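Local coordinates for prolyl 4-hydroxylase alpha subunit Fe(2+) 2OG dioxygenase domain-containing protein (Burkholderia ambifaria, PDB 3W20) that probably hydroxylates N-substituted L-amino acids as a 2-oxoglutarate-dependent dioxygenase and carries a zinc ion in its metal site, at residues S173-G186 with P232-N244. Sequence-based numbering, arbitrary orientation.
Sequences SFPRQLGGFLTIQG and PQPGQLTLFQSKN
Phe181 and Phe240 both hold CG between backbone N and carbonyl carbon (chi1 62° and 61°), which swings each ring over the opposite strand. Thr238 runs alongside Phe181 with CB over one face of the ring, 3.9 Å from the centroid, in a CH-pi contact; the ring's edge meets Phe240 CE2, 3.7 Å from Phe181 CE2. Gly179, lacking a side chain, lets the Phe240 ring lie against its backbone, its CA making an off-centre CH-pi contact.

Beneath the rings, antiparallel strands 178-185 and 236-241 pair through the hydrogen-bonded couples Gly179-Phe240 and Phe181-Thr238. A water donates to Phe181 O and Gln236 O, giving each carbonyl a second donor, and accepts from the hydroxyls of Thr183 and Thr238, beta-branched residues at home in strands. Beyond it, Gly235, third in the type II turn Gln233-Gln236, where positive phi suits glycine, gives its N-H to Thr183 O.

At the other end Arg176, bent at chi2 (-55°), brings NH2 to an in-plane lone pair of Gln241 OE1 (2.9 Å), which lies in the guanidinium plane; this neutral amide oxygen also accepts from Arg199.

In this double-stranded beta-helix, Phe240 adjoins the zinc ligand His246 and Phe181 the 2-oxoglutarate-binding Arg255, consistent with an apolar flank to both sites.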
ATOM      1  N   SER A 173      -6.036  -6.108  19.269  1.00 14.36           N
ATOM      2  CA  SER A 173      -5.896  -4.898  20.106  1.00 14.95           C
ATOM      3  C   SER A 173      -4.766  -5.092  21.071  1.00 14.58           C
ATOM      4  O   SER A 173      -4.564  -6.223  21.559  1.00 17.81           O
ATOM      5  CB  SER A 173      -7.167  -4.587  20.875  1.00 13.55           C
ATOM      6  OG  SER A 173      -7.067  -3.426  21.780  1.00 14.49           O
ATOM      7  N   PHE A 174      -4.015  -4.000  21.354  1.00 13.75           N
ATOM      8  CA  PHE A 174      -2.905  -4.023  22.297  1.00 14.84           C
ATOM      9  C   PHE A 174      -3.291  -3.126  23.440  1.00 14.52           C
ATOM     10  O   PHE A 174      -3.420  -1.890  23.253  1.00 12.82           O
ATOM     11  CB  PHE A 174      -1.646  -3.474  21.602  1.00 13.54           C
ATOM     12  CG  PHE A 174      -1.088  -4.445  20.549  1.00 16.95           C
ATOM     13  CD1 PHE A 174      -0.011  -5.274  20.864  1.00 16.62           C
ATOM     14  CD2 PHE A 174      -1.731  -4.623  19.327  1.00 17.20           C
ATOM     15  CE1 PHE A 174       0.510  -6.174  19.910  1.00 17.04           C
ATOM     16  CE2 PHE A 174      -1.284  -5.600  18.418  1.00 18.69           C
ATOM     17  CZ  PHE A 174      -0.145  -6.369  18.719  1.00 15.82           C
ATOM     18  N   PRO A 175      -3.592  -3.698  24.635  1.00 14.72           N
ATOM     19  CA  PRO A 175      -4.176  -2.794  25.653  1.00 14.13           C
ATOM     20  C   PRO A 175      -3.240  -1.714  26.157  1.00 14.24           C
ATOM     21  O   PRO A 175      -3.678  -0.677  26.656  1.00 14.74           O
ATOM     22  CB  PRO A 175      -4.529  -3.767  26.831  1.00 16.47           C
ATOM     23  CG  PRO A 175      -3.766  -5.024  26.515  1.00 16.26           C
ATOM     24  CD  PRO A 175      -3.517  -5.122  25.065  1.00 14.60           C
ATOM     25  N   ARG A 176      -1.921  -1.889  25.977  1.00 13.24           N
ATOM     26  CA  ARG A 176      -0.999  -0.873  26.367  1.00 14.09           C
ATOM     27  C   ARG A 176      -0.469  -0.049  25.187  1.00 13.57           C
ATOM     28  O   ARG A 176       0.662   0.455  25.240  1.00 14.76           O
ATOM     29  CB  ARG A 176       0.171  -1.422  27.220  1.00 14.45           C
ATOM     30  CG  ARG A 176      -0.296  -2.272  28.420  1.00 15.73           C
ATOM     31  CD  ARG A 176      -1.295  -1.512  29.333  1.00 16.20           C
ATOM     32  NE  ARG A 176      -2.192  -2.520  29.939  1.00 20.51           N
ATOM     33  CZ  ARG A 176      -3.428  -2.259  30.354  1.00 18.06           C
ATOM     34  NH1 ARG A 176      -4.144  -3.236  30.858  1.00 20.06           N
ATOM     35  NH2 ARG A 176      -3.957  -1.036  30.347  1.00 17.98           N
ATOM     36  N   GLN A 177      -1.222   0.023  24.072  1.00 12.04           N
ATOM     37  CA  GLN A 177      -0.729   0.834  22.922  1.00 12.31           C
ATOM     38  C   GLN A 177      -0.412   2.242  23.476  1.00 12.25           C
ATOM     39  O   GLN A 177      -1.241   2.808  24.216  1.00 12.66           O
ATOM     40  CB  GLN A 177      -1.826   0.941  21.880  1.00 11.10           C
ATOM     41  CG  GLN A 177      -1.444   1.886  20.680  1.00 12.09           C
ATOM     42  CD  GLN A 177      -2.466   1.823  19.550  1.00 11.70           C
ATOM     43  OE1 GLN A 177      -2.936   0.750  19.193  1.00 12.65           O
ATOM     44  NE2 GLN A 177      -2.662   2.973  18.879  1.00 11.98           N
ATOM     45  N   LEU A 178       0.745   2.816  23.067  1.00 11.81           N
ATOM     46  CA  LEU A 178       1.093   4.148  23.598  1.00 12.78           C
ATOM     47  C   LEU A 178       1.029   5.153  22.505  1.00 14.68           C
ATOM     48  O   LEU A 178       1.436   4.828  21.375  1.00 13.39           O
ATOM     49  CB  LEU A 178       2.506   4.146  24.179  1.00 13.26           C
ATOM     50  CG  LEU A 178       2.669   3.027  25.204  1.00 12.78           C
ATOM     51  CD1 LEU A 178       4.122   3.099  25.682  1.00 13.99           C
ATOM     52  CD2 LEU A 178       1.637   3.125  26.386  1.00 13.14           C
ATOM     53  N   GLY A 179       0.622   6.391  22.832  1.00 14.34           N
ATOM     54  CA  GLY A 179       0.888   7.529  21.935  1.00 15.23           C
ATOM     55  C   GLY A 179       2.112   8.248  22.522  1.00 15.10           C
ATOM     56  O   GLY A 179       2.312   8.237  23.761  1.00 15.45           O
ATOM     57  N   GLY A 180       2.945   8.850  21.662  1.00 15.88           N
ATOM     58  CA  GLY A 180       4.114   9.595  22.152  1.00 16.27           C
ATOM     59  C   GLY A 180       4.155  10.847  21.286  1.00 17.52           C
ATOM     60  O   GLY A 180       4.215  10.720  20.018  1.00 17.37           O
ATOM     61  N   PHE A 181       4.104  12.061  21.885  1.00 15.76           N
ATOM     62  CA  PHE A 181       4.298  13.235  21.006  1.00 16.56           C
ATOM     63  C   PHE A 181       5.135  14.269  21.730  1.00 16.70           C
ATOM     64  O   PHE A 181       5.017  14.448  22.984  1.00 16.60           O
ATOM     65  CB  PHE A 181       2.935  13.836  20.560  1.00 17.12           C
ATOM     66  CG  PHE A 181       2.060  14.361  21.715  1.00 19.03           C
ATOM     67  CD1 PHE A 181       2.128  15.699  22.121  1.00 17.01           C
ATOM     68  CD2 PHE A 181       1.157  13.498  22.396  1.00 19.16           C
ATOM     69  CE1 PHE A 181       1.322  16.186  23.168  1.00 21.07           C
ATOM     70  CE2 PHE A 181       0.367  13.975  23.436  1.00 18.21           C
ATOM     71  CZ  PHE A 181       0.418  15.324  23.856  1.00 21.26           C
ATOM     72  N   LEU A 182       6.052  14.842  20.961  1.00 16.01           N
ATOM     73  CA  LEU A 182       6.985  15.860  21.470  1.00 15.60           C
ATOM     74  C   LEU A 182       6.376  17.212  21.050  1.00 17.53           C
ATOM     75  O   LEU A 182       6.019  17.385  19.887  1.00 16.49           O
ATOM     76  CB  LEU A 182       8.329  15.683  20.782  1.00 17.92           C
ATOM     77  CG  LEU A 182       9.323  16.848  21.074  1.00 18.06           C
ATOM     78  CD1 LEU A 182       9.709  16.977  22.560  1.00 18.62           C
ATOM     79  CD2 LEU A 182      10.576  16.521  20.251  1.00 19.30           C
ATOM     80  N   THR A 183       6.202  18.121  22.018  1.00 17.35           N
ATOM     81  CA  THR A 183       5.612  19.446  21.689  1.00 18.65           C
ATOM     82  C   THR A 183       6.799  20.340  21.286  1.00 17.96           C
ATOM     83  O   THR A 183       7.860  20.346  21.935  1.00 19.64           O
ATOM     84  CB  THR A 183       4.789  20.001  22.881  1.00 19.46           C
ATOM     85  OG1 THR A 183       3.682  19.104  23.118  1.00 20.51           O
ATOM     86  CG2 THR A 183       4.124  21.359  22.475  1.00 20.12           C
ATOM     87  N   ILE A 184       6.589  21.014  20.174  1.00 21.30           N
ATOM     88  CA  ILE A 184       7.615  21.907  19.570  1.00 19.41           C
ATOM     89  C   ILE A 184       7.239  23.394  19.754  1.00 21.66           C
ATOM     90  O   ILE A 184       8.094  24.184  20.189  1.00 23.02           O
ATOM     91  CB  ILE A 184       7.792  21.577  18.073  1.00 20.60           C
ATOM     92  CG1 ILE A 184       8.379  20.148  17.903  1.00 19.46           C
ATOM     93  CG2 ILE A 184       8.777  22.553  17.412  1.00 25.23           C
ATOM     94  CD1 ILE A 184       9.745  19.904  18.505  1.00 21.57           C
ATOM     95  N   GLN A 185       5.987  23.736  19.419  1.00 22.22           N
ATOM     96  CA  GLN A 185       5.404  25.094  19.617  1.00 24.95           C
ATOM     97  C   GLN A 185       4.071  25.025  20.322  1.00 25.75           C
ATOM     98  O   GLN A 185       3.155  24.334  19.856  1.00 26.30           O
ATOM     99  CB  GLN A 185       5.234  25.765  18.224  1.00 29.34           C
ATOM    100  CG  GLN A 185       4.545  27.129  18.246  1.00 28.92           C
ATOM    101  CD  GLN A 185       4.547  27.823  16.892  1.00 30.71           C
ATOM    102  OE1 GLN A 185       4.700  27.211  15.846  1.00 32.47           O
ATOM    103  NE2 GLN A 185       4.373  29.128  16.925  1.00 33.69           N
ATOM    104  N   GLY A 186       3.916  25.783  21.417  1.00 26.96           N
ATOM    105  CA  GLY A 186       2.656  25.693  22.186  1.00 27.04           C
ATOM    106  C   GLY A 186       1.746  26.810  21.744  1.00 35.52           C
ATOM    107  O   GLY A 186       2.237  27.836  21.259  1.00 35.75           O
ATOM    108  N   PRO A 232       1.303  19.949  28.112  1.00 21.42           N
ATOM    109  CA  PRO A 232       2.712  19.704  27.779  1.00 24.31           C
ATOM    110  C   PRO A 232       3.289  21.013  27.143  1.00 22.23           C
ATOM    111  O   PRO A 232       2.586  21.695  26.357  1.00 23.58           O
ATOM    112  CB  PRO A 232       2.653  18.551  26.751  1.00 24.29           C
ATOM    113  CG  PRO A 232       1.297  17.992  26.849  1.00 28.18           C
ATOM    114  CD  PRO A 232       0.379  19.109  27.337  1.00 24.69           C
ATOM    115  N   GLN A 233       4.520  21.310  27.481  1.00 22.54           N
ATOM    116  CA  GLN A 233       5.193  22.542  27.037  1.00 23.53           C
ATOM    117  C   GLN A 233       6.179  22.220  25.944  1.00 23.11           C
ATOM    118  O   GLN A 233       6.686  21.098  25.843  1.00 19.60           O
ATOM    119  CB  GLN A 233       5.930  23.173  28.220  1.00 24.59           C
ATOM    120  CG  GLN A 233       4.977  23.501  29.397  1.00 28.01           C
ATOM    121  CD  GLN A 233       3.929  24.507  28.949  1.00 31.52           C
ATOM    122  OE1 GLN A 233       2.705  24.258  28.928  1.00 30.10           O
ATOM    123  NE2 GLN A 233       4.412  25.639  28.510  1.00 29.14           N
ATOM    124  N   PRO A 234       6.525  23.236  25.125  1.00 22.56           N
ATOM    125  CA  PRO A 234       7.711  23.007  24.255  1.00 24.03           C
ATOM    126  C   PRO A 234       8.895  22.275  24.903  1.00 22.20           C
ATOM    127  O   PRO A 234       9.373  22.640  25.994  1.00 22.08           O
ATOM    128  CB  PRO A 234       8.091  24.442  23.767  1.00 24.70           C
ATOM    129  CG  PRO A 234       6.766  25.140  23.804  1.00 22.81           C
ATOM    130  CD  PRO A 234       6.010  24.618  25.013  1.00 24.26           C
ATOM    131  N   GLY A 235       9.324  21.166  24.251  1.00 21.37           N
ATOM    132  CA  GLY A 235      10.498  20.406  24.670  1.00 20.40           C
ATOM    133  C   GLY A 235      10.049  19.175  25.464  1.00 20.40           C
ATOM    134  O   GLY A 235      10.843  18.272  25.718  1.00 22.39           O
ATOM    135  N   GLN A 236       8.777  19.141  25.846  1.00 19.40           N
ATOM    136  CA  GLN A 236       8.237  17.968  26.621  1.00 17.38           C
ATOM    137  C   GLN A 236       7.703  16.855  25.698  1.00 15.46           C
ATOM    138  O   GLN A 236       7.034  17.130  24.721  1.00 17.66           O
ATOM    139  CB  GLN A 236       7.211  18.367  27.707  1.00 19.67           C
ATOM    140  CG  GLN A 236       7.773  19.307  28.786  1.00 20.29           C
ATOM    141  CD  GLN A 236       6.732  19.593  29.880  1.00 17.63           C
ATOM    142  OE1 GLN A 236       5.570  19.861  29.602  1.00 21.07           O
ATOM    143  NE2 GLN A 236       7.156  19.469  31.124  1.00 24.25           N
ATOM    144  N   LEU A 237       7.998  15.607  26.079  1.00 15.16           N
ATOM    145  CA  LEU A 237       7.481  14.425  25.372  1.00 15.66           C
ATOM    146  C   LEU A 237       6.380  13.881  26.279  1.00 14.65           C
ATOM    147  O   LEU A 237       6.626  13.630  27.452  1.00 15.91           O
ATOM    148  CB  LEU A 237       8.579  13.383  25.318  1.00 15.27           C
ATOM    149  CG  LEU A 237       8.171  12.013  24.719  1.00 16.36           C
ATOM    150  CD1 LEU A 237       7.700  12.105  23.245  1.00 21.16           C
ATOM    151  CD2 LEU A 237       9.408  11.102  24.849  1.00 18.53           C
ATOM    152  N   THR A 238       5.199  13.680  25.705  1.00 14.67           N
ATOM    153  CA  THR A 238       4.104  13.115  26.450  1.00 14.09           C
ATOM    154  C   THR A 238       3.885  11.659  25.952  1.00 14.17           C
ATOM    155  O   THR A 238       3.704  11.485  24.744  1.00 15.14           O
ATOM    156  CB  THR A 238       2.866  13.933  26.174  1.00 14.78           C
ATOM    157  OG1 THR A 238       3.117  15.250  26.696  1.00 15.94           O
ATOM    158  CG2 THR A 238       1.668  13.413  26.990  1.00 13.92           C
ATOM    159  N   LEU A 239       3.894  10.701  26.874  1.00 15.34           N
ATOM    160  CA  LEU A 239       3.733   9.282  26.558  1.00 13.98           C
ATOM    161  C   LEU A 239       2.481   8.837  27.329  1.00 13.83           C
ATOM    162  O   LEU A 239       2.322   9.212  28.527  1.00 15.79           O
ATOM    163  CB  LEU A 239       4.926   8.532  27.025  1.00 16.25           C
ATOM    164  CG  LEU A 239       6.275   8.963  26.405  1.00 17.72           C
ATOM    165  CD1 LEU A 239       7.360   8.306  27.222  1.00 18.01           C
ATOM    166  CD2 LEU A 239       6.218   8.367  25.006  1.00 18.45           C
ATOM    167  N   PHE A 240       1.503   8.237  26.645  1.00 12.85           N
ATOM    168  CA  PHE A 240       0.318   7.890  27.335  1.00 12.54           C
ATOM    169  C   PHE A 240      -0.351   6.661  26.759  1.00 12.71           C
ATOM    170  O   PHE A 240      -0.067   6.260  25.616  1.00 13.11           O
ATOM    171  CB  PHE A 240      -0.754   9.034  27.276  1.00 12.24           C
ATOM    172  CG  PHE A 240      -1.202   9.380  25.881  1.00 14.78           C
ATOM    173  CD1 PHE A 240      -2.489   9.045  25.424  1.00 14.47           C
ATOM    174  CD2 PHE A 240      -0.352  10.112  25.034  1.00 15.87           C
ATOM    175  CE1 PHE A 240      -2.879   9.380  24.100  1.00 15.85           C
ATOM    176  CE2 PHE A 240      -0.735  10.438  23.722  1.00 15.15           C
ATOM    177  CZ  PHE A 240      -1.998  10.106  23.263  1.00 15.87           C
ATOM    178  N   GLN A 241      -1.264   6.096  27.563  1.00 12.87           N
ATOM    179  CA  GLN A 241      -1.993   4.903  27.055  1.00 12.70           C
ATOM    180  C   GLN A 241      -3.083   5.371  26.108  1.00 13.71           C
ATOM    181  O   GLN A 241      -4.129   5.992  26.515  1.00 13.81           O
ATOM    182  CB  GLN A 241      -2.534   4.022  28.203  1.00 13.56           C
ATOM    183  CG  GLN A 241      -1.419   3.453  29.018  1.00 12.81           C
ATOM    184  CD  GLN A 241      -1.917   2.270  29.883  1.00 14.59           C
ATOM    185  OE1 GLN A 241      -2.673   1.427  29.383  1.00 15.12           O
ATOM    186  NE2 GLN A 241      -1.524   2.205  31.126  1.00 13.73           N
ATOM    187  N   SER A 242      -2.940   5.070  24.795  1.00 11.40           N
ATOM    188  CA  SER A 242      -3.779   5.773  23.837  1.00 12.03           C
ATOM    189  C   SER A 242      -5.207   5.191  23.717  1.00 13.96           C
ATOM    190  O   SER A 242      -6.073   5.797  23.082  1.00 12.77           O
ATOM    191  CB  SER A 242      -3.082   5.873  22.477  1.00 12.67           C
ATOM    192  OG  SER A 242      -3.056   4.594  21.830  1.00 13.00           O
ATOM    193  N   LYS A 243      -5.459   4.026  24.369  1.00 11.91           N
ATOM    194  CA  LYS A 243      -6.842   3.511  24.384  1.00 12.02           C
ATOM    195  C   LYS A 243      -7.820   4.345  25.273  1.00 11.56           C
ATOM    196  O   LYS A 243      -9.059   4.183  25.121  1.00 13.07           O
ATOM    197  CB  LYS A 243      -6.799   2.027  24.797  1.00 12.34           C
ATOM    198  CG  LYS A 243      -6.399   1.230  23.542  1.00 11.95           C
ATOM    199  CD  LYS A 243      -6.428  -0.256  23.874  1.00 12.38           C
ATOM    200  CE  LYS A 243      -7.761  -0.846  24.367  1.00 11.22           C
ATOM    201  NZ  LYS A 243      -8.902  -0.592  23.383  1.00 11.42           N
ATOM    202  N   ASN A 244      -7.246   5.095  26.233  1.00 13.49           N
ATOM    203  CA  ASN A 244      -8.067   6.014  27.082  1.00 13.64           C
ATOM    204  C   ASN A 244      -8.554   7.123  26.190  1.00 14.17           C
ATOM    205  O   ASN A 244      -7.776   7.672  25.394  1.00 14.14           O
ATOM    206  CB  ASN A 244      -7.204   6.575  28.186  1.00 14.47           C
ATOM    207  CG  ASN A 244      -6.653   5.491  29.088  1.00 18.95           C
ATOM    208  OD1 ASN A 244      -7.341   4.648  29.508  1.00 23.05           O
ATOM    209  ND2 ASN A 244      -5.443   5.632  29.478  1.00 27.06           N
TER
HETATM  210  O   HOH W   1      -3.627   2.012  25.495  1.00 12.91           O
HETATM  211  O   HOH W   2       4.400  16.656  24.429  1.00 17.91           O